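Local coordinates for glyoxylate-induced Protein (Pseudomonas aeruginosa, PDB 1SQ4) that has no established function but, as a protein of two cupin domains, may act as a ureidoglycine aminohydrolase, at residues G80-E85 / K127-T132; L75-G80 / G133-F138; E98-L103 / A111-G116. All coordinates share one frame; numbering follows the deposited sequence.

Interaction 1: G80-E85 / K127-T132; sequences GSDKPE and KVRNTT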
loop_
_atom_site.group_PDB
_atom_site.type_symbol
_atom_site.label_atom_id
_atom_site.label_comp_id
_atom_site.label_asym_id
_atom_site.label_seq_id
_atom_site.Cartn_x
_atom_site.Cartn_y
_atom_site.Cartn_z
ATOM N N GLY A 80 -24.790 8.560 -40.696
ATOM C CA GLY A 80 -24.788 7.111 -40.826
ATOM C C GLY A 80 -23.761 6.608 -41.831
ATOM O O GLY A 80 -22.749 7.265 -42.057
ATOM N N SER A 81 -24.025 5.454 -42.445
ATOM C CA SER A 81 -23.097 4.860 -43.411
ATOM C C SER A 81 -23.639 3.689 -44.256
ATOM O O SER A 81 -24.491 2.923 -43.803
ATOM C CB SER A 81 -21.854 4.371 -42.675
ATOM O OG SER A 81 -21.066 3.547 -43.516
ATOM N N ASP A 82 -23.126 3.533 -45.476
ATOM C CA ASP A 82 -23.567 2.425 -46.318
ATOM C C ASP A 82 -22.554 1.296 -46.332
ATOM O O ASP A 82 -22.759 0.268 -46.973
ATOM C CB ASP A 82 -23.851 2.903 -47.735
ATOM C CG ASP A 82 -25.034 3.838 -47.787
ATOM O OD1 ASP A 82 -26.085 3.485 -47.199
ATOM O OD2 ASP A 82 -24.914 4.923 -48.404
ATOM N N LYS A 83 -21.460 1.502 -45.611
ATOM C CA LYS A 83 -20.396 0.516 -45.480
ATOM C C LYS A 83 -19.923 0.662 -44.043
ATOM O O LYS A 83 -18.764 0.979 -43.788
ATOM C CB LYS A 83 -19.259 0.834 -46.451
ATOM C CG LYS A 83 -19.663 0.722 -47.913
ATOM C CD LYS A 83 -18.740 1.511 -48.856
ATOM C CE LYS A 83 -17.361 0.886 -49.010
ATOM N NZ LYS A 83 -16.502 1.664 -49.948
ATOM N N PRO A 84 -20.824 0.409 -43.082
ATOM C CA PRO A 84 -20.546 0.512 -41.646
ATOM C C PRO A 84 -19.436 -0.392 -41.114
ATOM O O PRO A 84 -18.552 0.065 -40.390
ATOM C CB PRO A 84 -21.900 0.214 -41.021
ATOM C CG PRO A 84 -22.457 -0.810 -41.955
ATOM C CD PRO A 84 -22.117 -0.259 -43.315
ATOM N N GLU A 85 -19.473 -1.669 -41.475
ATOM C CA GLU A 85 -18.457 -2.600 -41.010
ATOM C C GLU A 85 -17.480 -2.976 -42.121
ATOM O O GLU A 85 -17.887 -3.263 -43.245
ATOM C CB GLU A 85 -19.117 -3.867 -40.458
ATOM C CG GLU A 85 -18.135 -4.819 -39.808
ATOM C CD GLU A 85 -17.457 -4.196 -38.608
ATOM O OE1 GLU A 85 -18.172 -3.907 -37.628
ATOM O OE2 GLU A 85 -16.225 -3.985 -38.652
ATOM N N LYS A 127 -26.801 -1.482 -43.092
ATOM C CA LYS A 127 -26.421 -0.088 -43.105
ATOM C C LYS A 127 -27.301 0.686 -42.162
ATOM O O LYS A 127 -28.421 0.273 -41.887
ATOM C CB LYS A 127 -26.439 0.472 -44.529
ATOM C CG LYS A 127 -27.626 0.098 -45.382
ATOM C CD LYS A 127 -27.333 0.435 -46.826
ATOM C CE LYS A 127 -28.528 0.153 -47.702
ATOM N NZ LYS A 127 -28.312 0.635 -49.102
ATOM N N VAL A 128 -26.768 1.781 -41.629
ATOM C CA VAL A 128 -27.497 2.597 -40.664
ATOM C C VAL A 128 -27.630 4.046 -41.090
ATOM O O VAL A 128 -26.705 4.640 -41.641
ATOM C CB VAL A 128 -26.806 2.575 -39.263
ATOM C CG1 VAL A 128 -26.705 1.162 -38.751
ATOM C CG2 VAL A 128 -25.433 3.189 -39.349
ATOM N N ARG A 129 -28.779 4.633 -40.818
ATOM C CA ARG A 129 -28.962 6.008 -41.211
ATOM C C ARG A 129 -29.895 6.702 -40.230
ATOM O O ARG A 129 -30.778 6.068 -39.638
ATOM C CB ARG A 129 -29.515 6.048 -42.645
ATOM C CG ARG A 129 -29.725 7.434 -43.229
ATOM C CD ARG A 129 -28.422 8.200 -43.386
ATOM N NE ARG A 129 -27.509 7.575 -44.341
ATOM C CZ ARG A 129 -26.269 7.997 -44.564
ATOM N NH1 ARG A 129 -25.503 7.373 -45.445
ATOM N NH2 ARG A 129 -25.787 9.036 -43.897
ATOM N N ASN A 130 -29.672 7.998 -40.034
ATOM C CA ASN A 130 -30.512 8.787 -39.142
ATOM C C ASN A 130 -31.427 9.626 -40.033
ATOM O O ASN A 130 -31.027 10.701 -40.513
ATOM C CB ASN A 130 -29.661 9.704 -38.256
ATOM C CG ASN A 130 -30.507 10.543 -37.310
ATOM O OD1 ASN A 130 -29.988 11.380 -36.563
ATOM N ND2 ASN A 130 -31.825 10.323 -37.342
ATOM N N THR A 131 -32.648 9.126 -40.254
ATOM C CA THR A 131 -33.622 9.810 -41.107
ATOM C C THR A 131 -34.452 10.854 -40.388
ATOM O O THR A 131 -35.344 11.426 -40.994
ATOM C CB THR A 131 -34.619 8.825 -41.779
ATOM O OG1 THR A 131 -35.375 8.143 -40.775
ATOM C CG2 THR A 131 -33.897 7.808 -42.636
ATOM N N THR A 132 -34.171 11.114 -39.111
ATOM C CA THR A 132 -34.949 12.113 -38.374
ATOM C C THR A 132 -34.231 13.456 -38.336
ATOM O O THR A 132 -33.115 13.591 -38.832
ATOM C CB THR A 132 -35.224 11.705 -36.905
ATOM O OG1 THR A 132 -34.056 11.958 -36.115
ATOM C CG2 THR A 132 -35.599 10.233 -36.802
#
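Ser81 and Val128 form the antiparallel hydrogen-bonded pair that joins the short strand 79-81 to strand 126-129, at one border of a four-stranded sheet in the first cupin domain. Ser81 N donates to Val128 O at 2.9 Å, whereas the return bond from Val128 N to Ser81 O is weak at 3.3 Å. Next to it, Gly80 faces Arg129 in a non-hydrogen-bonded pair, with a positive phi (138°) that a side chain would hardly tolerate. The bare backbone here is overlaid by an arginine. Arg129 sets CG anti to its backbone N (chi1 -178°), and bends beyond that bring one guanidinium face over the Gly80-Ser81 peptide, with Gly80 C 3.6 Å from its plane and toward the rim. Asp82 OD2 comes to the edge of the same group, in its plane, but the salt bridge to Arg129 NH1 is long at 3.9 Å, and the carboxylate is turned 64° from the guanidinium. Stronger partners hold Arg129 NH2: Asp50 and the carbonyl of Asn78. The other carboxylate oxygen, Asp82 OD1, meets the extended chain of Lys127 at CD, 3.3 Å away, while Lys127 NZ stays beyond salt-bridge distance. After the pairing the chain turns off through an ST turn, in which Lys83 N donates to Ser81 OG at 3.0 Å; that hydroxyl also bonds to Phe48 O. Trp49 touches both Ser81 and Val128. These two are buried on one face and Arg129 lies on the other, in an edge pairing of an antiparallel cupin beta-barrel sheet.

Interaction 2: L75-G80 / G133-F138; sequences LAPNGG and GQHTRF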
loop_
_atom_site.group_PDB
_atom_site.type_symbol
_atom_site.label_atom_id
_atom_site.label_comp_id
_atom_site.label_asym_id
_atom_site.label_seq_id
_atom_site.Cartn_x
_atom_site.Cartn_y
_atom_site.Cartn_z
ATOM N N LEU A 75 -25.175 10.077 -34.144
ATOM C CA LEU A 75 -25.401 10.467 -35.527
ATOM C C LEU A 75 -26.238 11.714 -35.563
ATOM O O LEU A 75 -27.284 11.798 -34.922
ATOM C CB LEU A 75 -26.135 9.381 -36.297
ATOM C CG LEU A 75 -25.386 8.071 -36.393
ATOM C CD1 LEU A 75 -26.262 7.064 -37.112
ATOM C CD2 LEU A 75 -24.067 8.286 -37.110
ATOM N N ALA A 76 -25.766 12.686 -36.320
ATOM C CA ALA A 76 -26.485 13.925 -36.476
ATOM C C ALA A 76 -27.495 13.637 -37.564
ATOM O O ALA A 76 -27.417 12.612 -38.248
ATOM C CB ALA A 76 -25.549 15.023 -36.918
ATOM N N PRO A 77 -28.466 14.534 -37.739
ATOM C CA PRO A 77 -29.443 14.269 -38.785
ATOM C C PRO A 77 -28.755 13.942 -40.099
ATOM O O PRO A 77 -27.759 14.570 -40.464
ATOM C CB PRO A 77 -30.237 15.561 -38.832
ATOM C CG PRO A 77 -30.254 15.969 -37.392
ATOM C CD PRO A 77 -28.815 15.744 -36.977
ATOM N N ASN A 78 -29.285 12.929 -40.782
ATOM C CA ASN A 78 -28.784 12.485 -42.077
ATOM C C ASN A 78 -27.460 11.736 -41.943
ATOM O O ASN A 78 -26.833 11.397 -42.940
ATOM C CB ASN A 78 -28.635 13.696 -43.007
ATOM C CG ASN A 78 -28.508 13.305 -44.460
ATOM O OD1 ASN A 78 -29.415 12.694 -45.027
ATOM N ND2 ASN A 78 -27.379 13.651 -45.077
ATOM N N GLY A 79 -27.050 11.464 -40.707
ATOM C CA GLY A 79 -25.808 10.749 -40.480
ATOM C C GLY A 79 -25.934 9.241 -40.608
ATOM O O GLY A 79 -27.041 8.698 -40.621
ATOM N N GLY A 80 -24.790 8.560 -40.696
ATOM C CA GLY A 80 -24.788 7.111 -40.826
ATOM C C GLY A 80 -23.761 6.608 -41.831
ATOM O O GLY A 80 -22.749 7.265 -42.057
ATOM N N GLY A 133 -34.884 14.450 -37.741
ATOM C CA GLY A 133 -34.295 15.772 -37.636
ATOM C C GLY A 133 -33.579 15.932 -36.311
ATOM O O GLY A 133 -32.997 16.975 -36.027
ATOM N N GLN A 134 -33.631 14.887 -35.494
ATOM C CA GLN A 134 -32.978 14.899 -34.195
ATOM C C GLN A 134 -31.812 13.906 -34.152
ATOM O O GLN A 134 -31.816 12.898 -34.867
ATOM C CB GLN A 134 -33.982 14.543 -33.106
ATOM C CG GLN A 134 -34.170 15.647 -32.100
ATOM C CD GLN A 134 -34.894 16.829 -32.696
ATOM O OE1 GLN A 134 -34.759 17.963 -32.218
ATOM N NE2 GLN A 134 -35.688 16.571 -33.744
ATOM N N HIS A 135 -30.819 14.186 -33.314
ATOM C CA HIS A 135 -29.680 13.296 -33.206
ATOM C C HIS A 135 -30.106 11.955 -32.670
ATOM O O HIS A 135 -31.177 11.810 -32.081
ATOM C CB HIS A 135 -28.607 13.873 -32.290
ATOM C CG HIS A 135 -27.935 15.089 -32.840
ATOM N ND1 HIS A 135 -26.644 15.433 -32.513
ATOM C CD2 HIS A 135 -28.379 16.046 -33.686
ATOM C CE1 HIS A 135 -26.318 16.552 -33.135
ATOM N NE2 HIS A 135 -27.352 16.944 -33.852
ATOM N N THR A 136 -29.262 10.962 -32.888
ATOM C CA THR A 136 -29.557 9.624 -32.412
ATOM C C THR A 136 -28.301 9.064 -31.755
ATOM O O THR A 136 -27.186 9.384 -32.154
ATOM C CB THR A 136 -30.008 8.723 -33.573
ATOM O OG1 THR A 136 -31.127 9.332 -34.216
ATOM C CG2 THR A 136 -30.420 7.356 -33.063
ATOM N N ARG A 137 -28.477 8.231 -30.743
ATOM C CA ARG A 137 -27.327 7.677 -30.065
ATOM C C ARG A 137 -27.525 6.211 -29.757
ATOM O O ARG A 137 -28.551 5.810 -29.203
ATOM C CB ARG A 137 -27.061 8.473 -28.787
ATOM C CG ARG A 137 -26.913 9.980 -29.034
ATOM C CD ARG A 137 -26.556 10.713 -27.762
ATOM N NE ARG A 137 -26.036 12.041 -28.043
ATOM C CZ ARG A 137 -26.786 13.074 -28.398
ATOM N NH1 ARG A 137 -28.100 12.938 -28.504
ATOM N NH2 ARG A 137 -26.217 14.237 -28.680
ATOM N N PHE A 138 -26.541 5.405 -30.129
ATOM C CA PHE A 138 -26.618 3.973 -29.883
ATOM C C PHE A 138 -25.283 3.358 -29.508
ATOM O O PHE A 138 -24.232 3.950 -29.726
ATOM C CB PHE A 138 -27.164 3.236 -31.112
ATOM C CG PHE A 138 -26.287 3.350 -32.337
ATOM C CD1 PHE A 138 -26.293 4.506 -33.106
ATOM C CD2 PHE A 138 -25.521 2.267 -32.763
ATOM C CE1 PHE A 138 -25.545 4.586 -34.266
ATOM C CE2 PHE A 138 -24.768 2.339 -33.922
ATOM C CZ PHE A 138 -24.788 3.492 -34.678
#
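Leu75 and Thr136 pair across an antiparallel ladder of the first cupin barrel, close to the corner that follows Leu75 and Ala76 and at the point where strand 136-144 begins. The two backbone bonds are well matched: Leu75 N to Thr136 O is 2.9 Å, and Thr136 N to Leu75 O is 3.0 Å. Beyond the ladder His135 takes over the contact. Its first torsion (chi1 -68°) sets CG beside the backbone N, anti to the carbonyl carbon. The imidazole lies against Ala76 and Pro77: Ala76 CA sits over the centre of one ring face, 4.0 Å from the centroid and 8° off the normal, a CH-pi contact. Ala76 CB reaches the NE2 side of the ring, while Pro77 CD approaches His135 CD2 obliquely at 3.3 Å. The proline's CG, in turn, lies against Gly133 O.

Leu75 also makes an apolar contact: CD1 meets the edge of the Phe138 ring at CE1, 3.8 Å away and near the ring plane. Leu101, Leu94 and Val96 touch Phe138 from neighbouring strands, which makes this end part of the barrel's buried filling.

Second-shell groups fix these side chains. Glu74 OE1 bonds to His135 ND1, which would set the ring's rotation and may polarise it. The corner that presents Ala76 and Pro77 is a type II turn from Ala76 to Gly79, closed by Gly79 N donating to Ala76 O at 2.7 Å; it carries the chain from one sheet to the other. Thr136, meanwhile, hydrogen-bonds through OG1 to the carbonyl O of Glu100.

Interaction 3: E98-L103 / A111-G116; sequences EGELSL and AMQPGG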
loop_
_atom_site.group_PDB
_atom_site.type_symbol
_atom_site.label_atom_id
_atom_site.label_comp_id
_atom_site.label_asym_id
_atom_site.label_seq_id
_atom_site.Cartn_x
_atom_site.Cartn_y
_atom_site.Cartn_z
ATOM N N GLU A 98 -31.031 6.720 -27.498
ATOM C CA GLU A 98 -31.681 8.007 -27.666
ATOM C C GLU A 98 -31.861 8.279 -29.131
ATOM O O GLU A 98 -30.945 8.067 -29.926
ATOM C CB GLU A 98 -30.843 9.108 -27.047
ATOM C CG GLU A 98 -31.560 10.413 -26.853
ATOM C CD GLU A 98 -30.665 11.416 -26.177
ATOM O OE1 GLU A 98 -29.919 12.114 -26.891
ATOM O OE2 GLU A 98 -30.677 11.480 -24.927
ATOM N N GLY A 99 -33.055 8.746 -29.482
ATOM C CA GLY A 99 -33.361 9.040 -30.869
ATOM C C GLY A 99 -33.883 7.828 -31.620
ATOM O O GLY A 99 -34.209 6.800 -31.024
ATOM N N GLU A 100 -33.971 7.955 -32.939
ATOM C CA GLU A 100 -34.451 6.866 -33.775
ATOM C C GLU A 100 -33.420 6.535 -34.847
ATOM O O GLU A 100 -32.971 7.412 -35.583
ATOM C CB GLU A 100 -35.768 7.252 -34.439
ATOM C CG GLU A 100 -36.344 6.194 -35.369
ATOM C CD GLU A 100 -37.366 6.781 -36.336
ATOM O OE1 GLU A 100 -38.178 7.632 -35.891
ATOM O OE2 GLU A 100 -37.362 6.387 -37.530
ATOM N N LEU A 101 -33.042 5.263 -34.921
ATOM C CA LEU A 101 -32.068 4.814 -35.898
ATOM C C LEU A 101 -32.773 3.986 -36.955
ATOM O O LEU A 101 -33.735 3.274 -36.668
ATOM C CB LEU A 101 -30.978 3.974 -35.217
ATOM C CG LEU A 101 -29.721 3.567 -36.002
ATOM C CD1 LEU A 101 -29.026 4.804 -36.528
ATOM C CD2 LEU A 101 -28.771 2.793 -35.101
ATOM N N SER A 102 -32.296 4.100 -38.186
ATOM C CA SER A 102 -32.861 3.354 -39.300
ATOM C C SER A 102 -31.826 2.321 -39.726
ATOM O O SER A 102 -30.760 2.673 -40.231
ATOM C CB SER A 102 -33.177 4.304 -40.453
ATOM O OG SER A 102 -33.752 3.626 -41.550
ATOM N N LEU A 103 -32.141 1.048 -39.501
ATOM C CA LEU A 103 -31.241 -0.052 -39.851
ATOM C C LEU A 103 -31.781 -0.904 -40.988
ATOM O O LEU A 103 -32.927 -1.348 -40.961
ATOM C CB LEU A 103 -31.008 -0.967 -38.639
ATOM C CG LEU A 103 -30.258 -2.283 -38.899
ATOM C CD1 LEU A 103 -28.830 -1.974 -39.271
ATOM C CD2 LEU A 103 -30.301 -3.171 -37.679
ATOM N N ALA A 111 -37.150 0.441 -38.125
ATOM C CA ALA A 111 -37.175 1.744 -37.494
ATOM C C ALA A 111 -36.950 1.456 -36.019
ATOM O O ALA A 111 -37.871 1.032 -35.313
ATOM C CB ALA A 111 -38.519 2.414 -37.706
HETATM N N MSE A 112 -35.721 1.670 -35.561
HETATM C CA MSE A 112 -35.369 1.407 -34.171
HETATM C C MSE A 112 -35.576 2.610 -33.258
HETATM O O MSE A 112 -35.043 3.689 -33.506
HETATM C CB MSE A 112 -33.910 0.957 -34.076
HETATM C CG MSE A 112 -33.523 -0.095 -35.083
HETATM SE SE MSE A 112 -31.911 -1.047 -34.609
HETATM C CE MSE A 112 -30.624 0.112 -35.440
ATOM N N GLN A 113 -36.350 2.416 -32.198
ATOM C CA GLN A 113 -36.615 3.472 -31.228
ATOM C C GLN A 113 -35.720 3.219 -30.025
ATOM O O GLN A 113 -35.149 2.138 -29.889
ATOM C CB GLN A 113 -38.069 3.423 -30.787
ATOM C CG GLN A 113 -39.066 3.584 -31.918
ATOM C CD GLN A 113 -38.937 4.927 -32.595
ATOM O OE1 GLN A 113 -38.859 5.970 -31.925
ATOM N NE2 GLN A 113 -38.925 4.923 -33.930
ATOM N N PRO A 114 -35.570 4.210 -29.138
ATOM C CA PRO A 114 -34.711 3.947 -27.981
ATOM C C PRO A 114 -35.195 2.661 -27.316
ATOM O O PRO A 114 -36.394 2.482 -27.076
ATOM C CB PRO A 114 -34.914 5.187 -27.119
ATOM C CG PRO A 114 -35.083 6.260 -28.157
ATOM C CD PRO A 114 -36.051 5.601 -29.127
ATOM N N GLY A 115 -34.251 1.763 -27.053
ATOM C CA GLY A 115 -34.570 0.479 -26.462
ATOM C C GLY A 115 -34.389 -0.591 -27.525
ATOM O O GLY A 115 -34.312 -1.782 -27.224
ATOM N N GLY A 116 -34.302 -0.148 -28.780
ATOM C CA GLY A 116 -34.138 -1.061 -29.901
ATOM C C GLY A 116 -32.872 -1.889 -29.861
ATOM O O GLY A 116 -31.774 -1.351 -29.722
#
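Glu98 lies beside the turn that follows strand 109-112, its CA 3.9 Å from Pro114 CG, while its carboxylate is bound by Arg137 and His10. Gly99 follows with its carbonyl O against Pro114 CD. Glu100 then holds CG anti to its backbone N (chi1 179°) and runs obliquely across Gln113, whose bent chain brings NE2 to within 3.2 Å of Glu100 CG; the carboxylate and amide planes are 55° apart. From Leu101 the strands are in register: Leu101 N donates to Met112 O at 2.9 Å, and Met112 N returns the bond to Leu101 O at 2.8 Å. The same two residues lie side by side on the inner face. Met112, present as selenomethionine, bends at its last torsion (chi3 -89°), and its CE rests against Leu101 CD2 at 3.3 Å. Past Ser102, which pairs with Ala111, Leu103 CB also touches Met112 CE, at 3.4 Å, and Ala118 touches both side chains. Beyond Met112 a type II turn from Gln113 to Gly116 leads into strand 116-120. The whole is a beta hairpin of a cupin barrel, its selenomethionine methyl packed against two buried leucines.

In the fold
Followed from the N terminus, the chain gives 75-80 and then 80-85, so interactions 2 and 1 begin back to back and share Gly80. Next come 98-103 and, after a short reversal, 111-116, where interaction 3 closes the smallest loop. Segment 127-132 then returns to close interaction 1, and 133-138 closes interaction 2. The three loops are therefore concentric, with none crossing. Interactions 1 and 3 tie together the four-stranded sheet, whose strands 126-129 and 101-105 are neighbours. The pairing of interaction 2 lies in the six-stranded sheet, but its first segment turns the corner at 77-78 into the other. Thr136 OG1 with Glu100 O, and Phe138 against Leu101, also link the sheets.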